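Local coordinates for protein transcription termination factor FttA (Pyrococcus horikoshii, PDB 3AF6) that probably terminates transcription by cutting nascent RNA at the exit channel of RNA polymerase, acting as a two-zinc nuclease of the metallo-beta-lactamase superfamily, at residues A398-M403 against P621-D626; Q559-I564 against V585-G590. All blocks are in the same frame, centred on the assembly; numbering follows the deposited sequence.

Contact 1: A398-M403 against P621-D626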
# COMPACT_ATOMS: atom_id res chain seq x y z
N ALA A 398 -25.43 -9.48 -7.42
CA ALA A 398 -26.53 -9.57 -6.46
C ALA A 398 -26.43 -10.80 -5.56
O ALA A 398 -26.92 -10.80 -4.43
CB ALA A 398 -27.87 -9.59 -7.21
N ASN A 399 -25.79 -11.85 -6.05
CA ASN A 399 -25.65 -13.06 -5.25
C ASN A 399 -24.23 -13.22 -4.72
O ASN A 399 -23.88 -14.28 -4.20
CB ASN A 399 -26.02 -14.29 -6.09
CG ASN A 399 -27.49 -14.32 -6.49
OD1 ASN A 399 -27.87 -14.97 -7.46
ND2 ASN A 399 -28.33 -13.61 -5.74
N ASP A 400 -23.42 -12.17 -4.83
CA ASP A 400 -22.05 -12.27 -4.36
C ASP A 400 -21.91 -12.02 -2.87
O ASP A 400 -21.25 -11.07 -2.44
CB ASP A 400 -21.13 -11.31 -5.14
CG ASP A 400 -21.08 -11.65 -6.61
OD1 ASP A 400 -21.35 -12.81 -6.98
OD2 ASP A 400 -20.75 -10.76 -7.41
N ILE A 401 -22.54 -12.88 -2.08
CA ILE A 401 -22.45 -12.80 -0.63
C ILE A 401 -21.36 -13.76 -0.19
O ILE A 401 -21.40 -14.96 -0.51
CB ILE A 401 -23.79 -13.21 0.07
CG1 ILE A 401 -24.82 -12.08 -0.06
CG2 ILE A 401 -23.55 -13.49 1.53
CD1 ILE A 401 -25.51 -12.05 -1.39
N GLN A 402 -20.37 -13.24 0.53
CA GLN A 402 -19.30 -14.09 1.01
C GLN A 402 -19.77 -14.83 2.24
O GLN A 402 -20.69 -14.39 2.94
CB GLN A 402 -18.07 -13.26 1.36
CG GLN A 402 -17.41 -12.63 0.15
CD GLN A 402 -16.50 -11.48 0.49
OE1 GLN A 402 -15.96 -10.82 -0.40
NE2 GLN A 402 -16.32 -11.23 1.78
N MET A 403 -19.14 -15.96 2.49
CA MET A 403 -19.43 -16.82 3.63
C MET A 403 -19.07 -16.09 4.93
O MET A 403 -18.04 -15.43 5.01
CB MET A 403 -18.58 -18.08 3.46
CG MET A 403 -18.67 -19.12 4.54
SD MET A 403 -17.49 -20.45 4.14
CE MET A 403 -18.48 -21.47 3.04
N PRO A 621 -17.51 -7.12 -15.81
CA PRO A 621 -18.51 -6.24 -16.43
C PRO A 621 -19.92 -6.33 -15.85
O PRO A 621 -20.49 -5.31 -15.49
CB PRO A 621 -18.44 -6.63 -17.91
CG PRO A 621 -17.01 -7.03 -18.08
CD PRO A 621 -16.74 -7.86 -16.83
N GLN A 622 -20.47 -7.54 -15.76
CA GLN A 622 -21.83 -7.71 -15.23
C GLN A 622 -21.95 -7.12 -13.84
O GLN A 622 -22.89 -6.40 -13.53
CB GLN A 622 -22.23 -9.18 -15.14
CG GLN A 622 -21.50 -10.13 -16.05
CD GLN A 622 -20.11 -10.48 -15.54
OE1 GLN A 622 -19.09 -10.13 -16.15
NE2 GLN A 622 -20.06 -11.20 -14.40
N LYS A 623 -20.97 -7.46 -13.01
CA LYS A 623 -20.92 -7.00 -11.63
C LYS A 623 -20.89 -5.47 -11.46
O LYS A 623 -21.55 -4.94 -10.57
CB LYS A 623 -19.74 -7.66 -10.93
CG LYS A 623 -19.96 -9.15 -10.68
CD LYS A 623 -18.66 -9.93 -10.63
CE LYS A 623 -18.77 -11.19 -9.77
NZ LYS A 623 -19.93 -12.05 -10.09
N CYS A 624 -20.16 -4.75 -12.31
CA CYS A 624 -20.14 -3.30 -12.17
C CYS A 624 -21.50 -2.77 -12.54
O CYS A 624 -22.04 -1.86 -11.90
CB CYS A 624 -19.10 -2.66 -13.08
SG CYS A 624 -17.41 -3.08 -12.70
N LEU A 625 -22.06 -3.36 -13.59
CA LEU A 625 -23.37 -2.99 -14.09
C LEU A 625 -24.42 -3.24 -13.01
O LEU A 625 -25.19 -2.35 -12.65
CB LEU A 625 -23.70 -3.84 -15.33
CG LEU A 625 -24.56 -3.15 -16.39
CD1 LEU A 625 -25.93 -2.81 -15.84
CD2 LEU A 625 -23.84 -1.88 -16.84
N ASP A 626 -24.41 -4.48 -12.50
CA ASP A 626 -25.34 -4.94 -11.47
C ASP A 626 -25.34 -4.01 -10.24
O ASP A 626 -26.39 -3.50 -9.83
CB ASP A 626 -24.95 -6.36 -11.05
CG ASP A 626 -26.04 -7.06 -10.27
OD1 ASP A 626 -26.71 -6.40 -9.45
OD2 ASP A 626 -26.22 -8.29 -10.47
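Lys623 reaches from the first turn of its helix to the carboxylate of Asp400. CB of Lys623 is 4.8 Å from OD2 of Asp400, too far to touch. CG, set anti to the carbonyl carbon (chi1 -71°), is the first atom to approach, 3.7 Å from OD2 of Asp400. CD of Lys623 lies 3.9 Å from the same oxygen. CE of Lys623 comes to 3.1 Å from OD2 of Asp400, as near as NZ, and a bend at chi4 (50°) directs NZ toward the oxygens of the carboxylate. NZ of Lys623 ends 3.1 Å from OD2 of Asp400 and 3.5 Å from OD1, a salt bridge whose hydrogen bond is weak and favours OD2. The two side chains cross at about a right angle, so the methylene chain passes the carboxylate instead of lying along it. OD2 of Asp400 also accepts a weak bond from the backbone N of Gly397, and Asp400 itself centres an inverse gamma turn.

One helical turn further on, Asp626 adds a second link: the backbone N of Ala398 donates weakly to its OD2 at 3.4 Å, with an N-H...O angle of 141°. The other oxygen, OD1, is engaged in a salt bridge with Arg597, the stronger partner of this acid. The contact is small, 151 Å² over both sides, and lies at the surface. It ties the loop between strand 388-392 and helix 405-420 to helix 621-635, which follows strand 613-617 of the metallo-beta-lactamase domain, while helix 597-606 joins both through Arg597, whose backbone bonds Asp400 and whose side chain touches Ala398.

Contact 2: Q559-I564 against V585-G590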
# COMPACT_ATOMS: atom_id res chain seq x y z
N GLN A 559 -8.84 -21.53 -13.04
CA GLN A 559 -8.90 -22.73 -13.85
C GLN A 559 -9.02 -23.95 -12.94
O GLN A 559 -9.90 -24.79 -13.13
CB GLN A 559 -7.64 -22.81 -14.71
CG GLN A 559 -7.71 -23.81 -15.84
CD GLN A 559 -6.70 -23.51 -16.93
OE1 GLN A 559 -5.50 -23.44 -16.68
NE2 GLN A 559 -7.19 -23.31 -18.15
N VAL A 560 -8.14 -24.04 -11.95
CA VAL A 560 -8.15 -25.15 -10.99
C VAL A 560 -9.42 -25.09 -10.14
O VAL A 560 -10.10 -26.10 -9.92
CB VAL A 560 -6.94 -25.09 -10.05
CG1 VAL A 560 -7.05 -26.18 -9.00
CG2 VAL A 560 -5.66 -25.20 -10.84
N GLN A 561 -9.72 -23.89 -9.66
CA GLN A 561 -10.87 -23.62 -8.82
C GLN A 561 -12.18 -23.95 -9.53
O GLN A 561 -13.20 -24.18 -8.89
CB GLN A 561 -10.87 -22.15 -8.41
CG GLN A 561 -11.88 -21.79 -7.34
CD GLN A 561 -12.09 -20.29 -7.22
OE1 GLN A 561 -12.36 -19.78 -6.14
NE2 GLN A 561 -11.97 -19.59 -8.34
N SER A 562 -12.14 -23.97 -10.86
CA SER A 562 -13.34 -24.25 -11.65
C SER A 562 -13.64 -25.72 -11.85
O SER A 562 -14.72 -26.08 -12.33
CB SER A 562 -13.24 -23.56 -13.01
OG SER A 562 -13.29 -22.15 -12.85
N GLY A 563 -12.69 -26.58 -11.49
CA GLY A 563 -12.92 -28.00 -11.64
C GLY A 563 -12.06 -28.68 -12.69
O GLY A 563 -11.96 -29.91 -12.67
N ILE A 564 -11.44 -27.91 -13.59
CA ILE A 564 -10.60 -28.51 -14.62
C ILE A 564 -9.65 -29.50 -13.94
O ILE A 564 -8.98 -29.17 -12.96
CB ILE A 564 -9.76 -27.45 -15.37
CG1 ILE A 564 -10.65 -26.31 -15.87
CG2 ILE A 564 -9.06 -28.10 -16.55
CD1 ILE A 564 -11.76 -26.75 -16.80
N VAL A 585 -10.07 -29.76 -4.10
CA VAL A 585 -10.16 -28.33 -4.39
C VAL A 585 -11.27 -27.68 -3.55
O VAL A 585 -12.45 -27.96 -3.74
CB VAL A 585 -10.46 -28.09 -5.90
CG1 VAL A 585 -10.42 -26.59 -6.20
CG2 VAL A 585 -9.46 -28.84 -6.77
N HIS A 586 -10.87 -26.80 -2.63
CA HIS A 586 -11.83 -26.11 -1.76
C HIS A 586 -11.74 -24.59 -1.92
O HIS A 586 -10.65 -24.05 -2.13
CB HIS A 586 -11.57 -26.45 -0.29
CG HIS A 586 -11.72 -27.89 0.04
ND1 HIS A 586 -12.93 -28.54 0.01
CD2 HIS A 586 -10.80 -28.83 0.39
CE1 HIS A 586 -12.76 -29.81 0.32
NE2 HIS A 586 -11.47 -30.01 0.56
N THR A 587 -12.87 -23.92 -1.79
CA THR A 587 -12.90 -22.46 -1.89
C THR A 587 -13.55 -21.88 -0.64
O THR A 587 -14.73 -22.12 -0.38
CB THR A 587 -13.68 -21.97 -3.14
OG1 THR A 587 -12.98 -22.37 -4.33
CG2 THR A 587 -13.80 -20.46 -3.13
N ILE A 588 -12.78 -21.12 0.13
CA ILE A 588 -13.29 -20.49 1.33
C ILE A 588 -13.11 -18.99 1.12
O ILE A 588 -12.00 -18.49 1.27
CB ILE A 588 -12.49 -20.90 2.59
CG1 ILE A 588 -12.39 -22.43 2.69
CG2 ILE A 588 -13.16 -20.34 3.84
CD1 ILE A 588 -13.70 -23.11 2.93
N ASP A 589 -14.18 -18.28 0.78
CA ASP A 589 -14.08 -16.85 0.54
C ASP A 589 -14.36 -15.98 1.75
O ASP A 589 -14.37 -14.75 1.66
CB ASP A 589 -15.03 -16.44 -0.59
CG ASP A 589 -16.48 -16.66 -0.23
OD1 ASP A 589 -16.80 -16.65 0.97
OD2 ASP A 589 -17.29 -16.84 -1.16
N GLY A 590 -14.59 -16.61 2.90
CA GLY A 590 -14.89 -15.86 4.11
C GLY A 590 -13.74 -15.07 4.72
O GLY A 590 -13.93 -14.42 5.75
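Gln561 and Thr587 meet through one hydrogen bond, OG1 of Thr587 donating to OE1 of Gln561 at 3.2 Å. The hydroxyl lies in the carbonyl plane, on a lone pair, with a C=O...O angle of 102°, so it approaches well to the side of the amide oxygen. CG2 of Thr587 stands 3.4 Å from that same OE1; the threonine's branched end therefore rests against the glutamine, the two side chains crossing nearly perpendicularly. Gln561 gets there with CG anti to the backbone N (chi1 -170°) and the chain extended beyond it.

The apolar half of the contact belongs to Val585, two residues back on the strand and pointing to the same side. Its CG1 packs on the helix backbone, 3.8 Å from O of Val560 and 4.0 Å from CA of Gln561, while its CG2 lies 4.2 Å from CG1 of Val560. This is helix-on-sheet packing at the edge of the parallel sheet in the predicted beta-CASP region: strand 584-587 is one of the two edge strands of the six, and the last turn of helix 556-561 lies over one face of it.

In the next shell, Phe547 of the adjoining strand 544-547 touches Val560, Gln561 and Val585, and backbone bonds join His586 to Ile545 and Phe547. The helix is closed by a Schellman motif at Gly563, whose positive phi (112°) suits glycine and whose N bonds to O of Val560 at 3.1 Å. The CB of His586 is directed away from the helix, and its side chain touches Val415 of helix 405-420.

Overall arrangement
Neither contact is a deep core: contact 1 is a surface contact with no buried residue among those that touch, whereas contact 2 is partly buried, with Val560 inside. They share no helix or strand. Charge and weak polar bonds hold loop 398-403 to helix 621-635 in contact 1, its lysine side chain about 13 Å from a zinc ion; valine packing plus one neutral hydrogen bond holds helix 556-561 to strand 584-587 in contact 2, away from the annotated sites. Contact 2 is nested within the loop that contact 1 closes. Their centres lie 18 Å apart, yet N of Met403 probably bonds OD1 of Asp589 at 2.9 Å, linking the loop entering the predicted beta-CASP region to the turn near that region's end.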